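Local coordinates for Ras-interacting protein 1 (Homo sapiens, PDB 5KHO) that binds GTPases, forms homodimers, and regulates GTPase signalling, cell architecture and adhesion in the endothelium as blood vessels form, at residues F22-A27 with E124-E129; L97-D102 with E129-L134. All blocks are in the same frame, centred on the assembly; numbering follows the deposited sequence.

Contact 1 (F22-A27 with E124-E129); sequences FGAGLA and ELRGRE
Phe22 and Glu124 form a parallel beta bridge, their CA atoms 4.5 Å apart, and Phe22 O accepts the one hydrogen bond between 22-27 and 124-129, from Leu125 N at 2.8 Å with an N-H...O angle of 171°. The same oxygen lies 3.4 Å from Glu124 CA in a CA-H...O contact. Beyond the bridge the chain leaves the sheet as a loop and meets the strand again through the side chains of Ala24 and Leu26. Phe22 and Glu124 project to one face, where Phe22 CB meets Glu124 CG; the Phe22 ring then leads away, toward Tyr32. Glu124 runs extended beyond CG, and its OE1 takes both NE and NH2 of Arg126 in a side-on salt bridge, with NH2 at 2.8 Å. Both nitrogens come from above one face of the carboxylate, while OE1 lies in the guanidinium plane, at its edge. Ala24 CB sits 4.2 Å above that plane, displaced toward the rim at NH2, and also approaches Glu124 OE2. The latter oxygen pairs with Arg122, and Arg126 NH1 with Glu130 of helix 128-136. An alanine in place of Glu124 removes both acceptors, which would probably leave the guanidinium freer to turn beneath Ala24, held mainly through NH1, and Arg122 without this mate. On the other face of the strand, Leu26 and Leu125 cross at about a right angle, touching CD1 to CD1 at 3.8 Å; Leu26 CD1 lies anti to CA (chi2 170°), which carries it out to Leu125. Leu125 packs on Ala50 and Leu51 of helix 43-54 and Leu26 on Tyr54, while the strand's backbone bonds to Cys76 and Ala74 tie it to strand 73-80.

Contact 2 (L97-D102 with E129-L134); sequences LRVLGD and EEARRL
Val99 CG2 nears the backbone N of Arg132, whose guanidinium, well away from the strand, carries the Glu129 carboxylate at its edge and in its plane. NE and NH1 grip the single oxygen OE2 side-on, NE at 2.8 Å and NH1 at 2.6 Å. NE arrives on the syn side, 26° out of the carboxylate plane, and NH1 nearly in line with the C-O bond. This salt bridge joins residues three apart on the exposed side of helix 128-136, and the Arg132 side chain sets out away from the strand. The packing between strand and helix is made by aliphatic side chains, with one methyl against a backbone carbonyl. Strand 97-99 and helix 129-134 run 7.8 Å apart, axis to axis, with 126° between their N-to-C directions, and Leu97 and Val99 point toward the helix while Arg98 points away. Val99 places CG2 beside its backbone N, anti to the carbonyl carbon, and there the methyl meets Ala131 CB at 3.6 Å. Leu97 CG lies between the backbone N and the carbonyl carbon (chi1 65°), from where the isopropyl end splits its contacts: CD1 rests 3.4 Å from Ala131 O, and CD2 touches Leu134 CD1 at 3.8 Å and Leu134 CB at 4.0 Å. Ala131, with its short side chain, also reaches Cys76, so the helix bears on strand 73-80 as well as 96-99, and Leu134 lies against Arg126 of strand 120-127, as Leu97 does. This is a helix packed on a mixed beta sheet of the ubiquitin-like Ras-associating domain: helix 43-54 lies against one face of the sheet, and helix 128-136, which directly follows the central strand 120-127, folds back over the other face toward edge strand 96-99.

In the fold
Both contacts are partly buried and built on one sheet; segment 124-129 runs on into helix 128-136, the last helix of the modelled chain, which contact 2 packs down. Contact 1 joins strand 120-127 to the end of strand 18-22 and its loop through a backbone hydrogen bond, a leucine pair and a methyl laid against the strand's own Glu124-Arg126 ion pair; contact 2 packs aliphatic side chains on edge strand 96-99, its salt bridge on the outer side of the helix. Arg126 connects them: its NE lies 3.5 Å from Leu97 CD2, its NH1 3.8 Å from Leu134 CD1. A long, weak Arg128-Asp102 ion pair adds a second link. Leu125 instead faces helix 43-54, across the sheet.

Contact 1 (F22-A27 with E124-E129)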
# COMPACT_ATOMS: atom_id res chain seq x y z
N PHE B 22 -14.73 4.90 -7.57
CA PHE B 22 -15.46 6.05 -7.02
C PHE B 22 -15.47 7.22 -7.98
O PHE B 22 -14.43 7.62 -8.51
CB PHE B 22 -14.93 6.47 -5.64
CG PHE B 22 -15.37 5.57 -4.52
CD1 PHE B 22 -14.87 4.25 -4.41
CD2 PHE B 22 -16.30 6.01 -3.58
CE1 PHE B 22 -15.29 3.41 -3.38
CE2 PHE B 22 -16.71 5.17 -2.54
CZ PHE B 22 -16.20 3.87 -2.44
N GLY B 23 -16.67 7.73 -8.22
CA GLY B 23 -16.88 8.87 -9.11
C GLY B 23 -17.02 10.13 -8.30
O GLY B 23 -18.11 10.72 -8.23
N ALA B 24 -15.90 10.52 -7.68
CA ALA B 24 -15.76 11.75 -6.90
C ALA B 24 -16.11 12.94 -7.80
O ALA B 24 -15.24 13.52 -8.46
CB ALA B 24 -14.35 11.87 -6.32
N GLY B 25 -17.41 13.25 -7.84
CA GLY B 25 -17.99 14.27 -8.71
C GLY B 25 -17.77 14.09 -10.20
O GLY B 25 -16.79 14.59 -10.76
N LEU B 26 -18.68 13.36 -10.85
CA LEU B 26 -18.77 13.35 -12.32
C LEU B 26 -20.23 13.48 -12.72
O LEU B 26 -20.59 14.31 -13.56
CB LEU B 26 -18.16 12.07 -12.93
CG LEU B 26 -16.72 11.63 -12.67
CD1 LEU B 26 -16.52 10.21 -13.21
CD2 LEU B 26 -15.70 12.59 -13.27
N ALA B 27 -21.07 12.66 -12.09
CA ALA B 27 -22.50 12.74 -12.20
C ALA B 27 -23.05 12.94 -10.78
O ALA B 27 -22.67 12.21 -9.86
CB ALA B 27 -23.05 11.48 -12.84
N GLU B 124 -10.45 5.74 -7.41
CA GLU B 124 -11.16 6.90 -7.93
C GLU B 124 -11.02 7.04 -9.46
O GLU B 124 -9.98 6.70 -10.03
CB GLU B 124 -10.72 8.18 -7.22
CG GLU B 124 -11.23 8.32 -5.78
CD GLU B 124 -10.77 9.59 -5.06
OE1 GLU B 124 -9.76 10.21 -5.45
OE2 GLU B 124 -11.44 9.97 -4.07
N LEU B 125 -12.09 7.52 -10.10
CA LEU B 125 -12.02 7.89 -11.51
C LEU B 125 -11.93 9.40 -11.61
O LEU B 125 -12.83 10.11 -11.15
CB LEU B 125 -13.25 7.41 -12.27
CG LEU B 125 -13.13 6.89 -13.71
CD1 LEU B 125 -14.33 7.38 -14.50
CD2 LEU B 125 -11.83 7.25 -14.42
N ARG B 126 -10.83 9.88 -12.18
CA ARG B 126 -10.58 11.32 -12.28
C ARG B 126 -10.10 11.76 -13.65
O ARG B 126 -9.52 10.95 -14.40
CB ARG B 126 -9.57 11.76 -11.22
CG ARG B 126 -10.13 11.87 -9.81
CD ARG B 126 -9.04 12.37 -8.88
NE ARG B 126 -9.41 12.24 -7.48
CZ ARG B 126 -10.06 13.17 -6.78
NH1 ARG B 126 -10.44 14.31 -7.35
NH2 ARG B 126 -10.33 12.94 -5.50
N GLY B 127 -10.33 13.03 -13.98
CA GLY B 127 -9.65 13.65 -15.11
C GLY B 127 -8.15 13.54 -14.89
O GLY B 127 -7.66 13.84 -13.79
N ARG B 128 -7.43 13.09 -15.92
CA ARG B 128 -5.98 12.87 -15.85
C ARG B 128 -5.17 14.07 -15.36
O ARG B 128 -4.26 13.90 -14.56
CB ARG B 128 -5.44 12.36 -17.18
CG ARG B 128 -4.11 11.64 -17.07
CD ARG B 128 -3.92 10.73 -18.27
NE ARG B 128 -3.07 9.59 -17.95
CZ ARG B 128 -3.52 8.39 -17.59
NH1 ARG B 128 -2.67 7.41 -17.33
NH2 ARG B 128 -4.82 8.16 -17.49
N GLU B 129 -5.51 15.28 -15.83
CA GLU B 129 -4.84 16.50 -15.34
C GLU B 129 -5.10 16.88 -13.86
O GLU B 129 -4.16 17.20 -13.14
CB GLU B 129 -5.07 17.68 -16.29
CG GLU B 129 -4.09 17.69 -17.45
CD GLU B 129 -2.66 17.31 -17.04
OE1 GLU B 129 -2.10 17.90 -16.08
OE2 GLU B 129 -2.10 16.41 -17.70

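Contact 2 (L97-D102 with E129-L134)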
# COMPACT_ATOMS: atom_id res chain seq x y z
N LEU B 97 -3.03 10.69 -3.62
CA LEU B 97 -3.41 9.69 -4.62
C LEU B 97 -2.26 9.30 -5.53
O LEU B 97 -1.22 9.96 -5.56
CB LEU B 97 -4.64 10.14 -5.42
CG LEU B 97 -4.61 11.36 -6.35
CD1 LEU B 97 -3.89 11.08 -7.66
CD2 LEU B 97 -6.04 11.78 -6.62
N ARG B 98 -2.46 8.23 -6.30
CA ARG B 98 -1.49 7.77 -7.27
C ARG B 98 -2.21 7.36 -8.54
O ARG B 98 -3.18 6.61 -8.47
CB ARG B 98 -0.73 6.59 -6.70
CG ARG B 98 0.40 6.10 -7.56
CD ARG B 98 1.00 4.84 -6.97
NE ARG B 98 1.27 3.89 -8.04
CZ ARG B 98 0.53 2.82 -8.29
NH1 ARG B 98 -0.51 2.51 -7.54
NH2 ARG B 98 0.85 2.03 -9.30
N VAL B 99 -1.73 7.84 -9.68
CA VAL B 99 -2.31 7.47 -10.97
C VAL B 99 -1.66 6.19 -11.43
O VAL B 99 -0.46 6.15 -11.69
CB VAL B 99 -2.11 8.58 -12.03
CG1 VAL B 99 -2.70 8.15 -13.38
CG2 VAL B 99 -2.74 9.88 -11.56
N LEU B 100 -2.46 5.13 -11.52
CA LEU B 100 -2.01 3.88 -12.12
C LEU B 100 -1.60 4.10 -13.57
O LEU B 100 -2.26 4.85 -14.29
CB LEU B 100 -3.12 2.83 -12.05
CG LEU B 100 -3.29 1.97 -10.78
CD1 LEU B 100 -3.60 2.78 -9.53
CD2 LEU B 100 -4.37 0.90 -10.99
N GLY B 101 -0.49 3.48 -13.98
CA GLY B 101 -0.16 3.36 -15.40
C GLY B 101 -1.16 2.45 -16.10
O GLY B 101 -1.81 1.63 -15.45
N ASP B 102 -1.29 2.58 -17.42
CA ASP B 102 -2.26 1.80 -18.20
C ASP B 102 -2.03 0.29 -18.16
O ASP B 102 -2.99 -0.47 -18.26
CB ASP B 102 -2.31 2.25 -19.66
CG ASP B 102 -2.47 3.75 -19.81
OD1 ASP B 102 -3.24 4.37 -19.05
OD2 ASP B 102 -1.83 4.29 -20.73
N GLU B 129 -5.51 15.28 -15.83
CA GLU B 129 -4.84 16.50 -15.34
C GLU B 129 -5.10 16.88 -13.86
O GLU B 129 -4.16 17.20 -13.14
CB GLU B 129 -5.07 17.68 -16.29
CG GLU B 129 -4.09 17.69 -17.45
CD GLU B 129 -2.66 17.31 -17.04
OE1 GLU B 129 -2.10 17.90 -16.08
OE2 GLU B 129 -2.10 16.41 -17.70
N GLU B 130 -6.36 16.83 -13.43
CA GLU B 130 -6.72 16.92 -12.02
C GLU B 130 -5.86 15.95 -11.17
O GLU B 130 -5.28 16.35 -10.15
CB GLU B 130 -8.21 16.59 -11.85
CG GLU B 130 -8.83 16.97 -10.51
CD GLU B 130 -10.23 16.39 -10.30
OE1 GLU B 130 -10.72 16.45 -9.15
OE2 GLU B 130 -10.85 15.88 -11.26
N ALA B 131 -5.75 14.71 -11.66
CA ALA B 131 -5.09 13.61 -10.96
C ALA B 131 -3.57 13.76 -10.85
O ALA B 131 -3.00 13.59 -9.76
CB ALA B 131 -5.45 12.30 -11.63
N ARG B 132 -2.93 14.08 -11.98
CA ARG B 132 -1.48 14.32 -12.07
C ARG B 132 -1.06 15.50 -11.18
O ARG B 132 0.03 15.46 -10.61
CB ARG B 132 -1.06 14.46 -13.55
CG ARG B 132 0.25 15.20 -13.83
CD ARG B 132 0.83 14.93 -15.22
NE ARG B 132 -0.17 14.92 -16.30
CZ ARG B 132 -0.33 13.91 -17.16
NH1 ARG B 132 -1.26 13.99 -18.11
NH2 ARG B 132 0.45 12.84 -17.10
N ARG B 133 -1.94 16.49 -11.03
CA ARG B 133 -1.75 17.61 -10.08
C ARG B 133 -1.77 17.14 -8.64
O ARG B 133 -0.81 17.38 -7.90
CB ARG B 133 -2.78 18.73 -10.29
CG ARG B 133 -2.76 19.83 -9.22
CD ARG B 133 -3.71 20.98 -9.54
NE ARG B 133 -5.13 20.64 -9.38
CZ ARG B 133 -5.80 20.74 -8.23
NH1 ARG B 133 -5.20 21.16 -7.12
NH2 ARG B 133 -7.09 20.40 -8.19
N LEU B 134 -2.86 16.49 -8.24
CA LEU B 134 -3.02 15.97 -6.86
C LEU B 134 -1.96 14.94 -6.49
O LEU B 134 -1.56 14.88 -5.33
CB LEU B 134 -4.42 15.40 -6.62
CG LEU B 134 -5.63 16.33 -6.81
CD1 LEU B 134 -6.91 15.50 -6.93
CD2 LEU B 134 -5.76 17.38 -5.71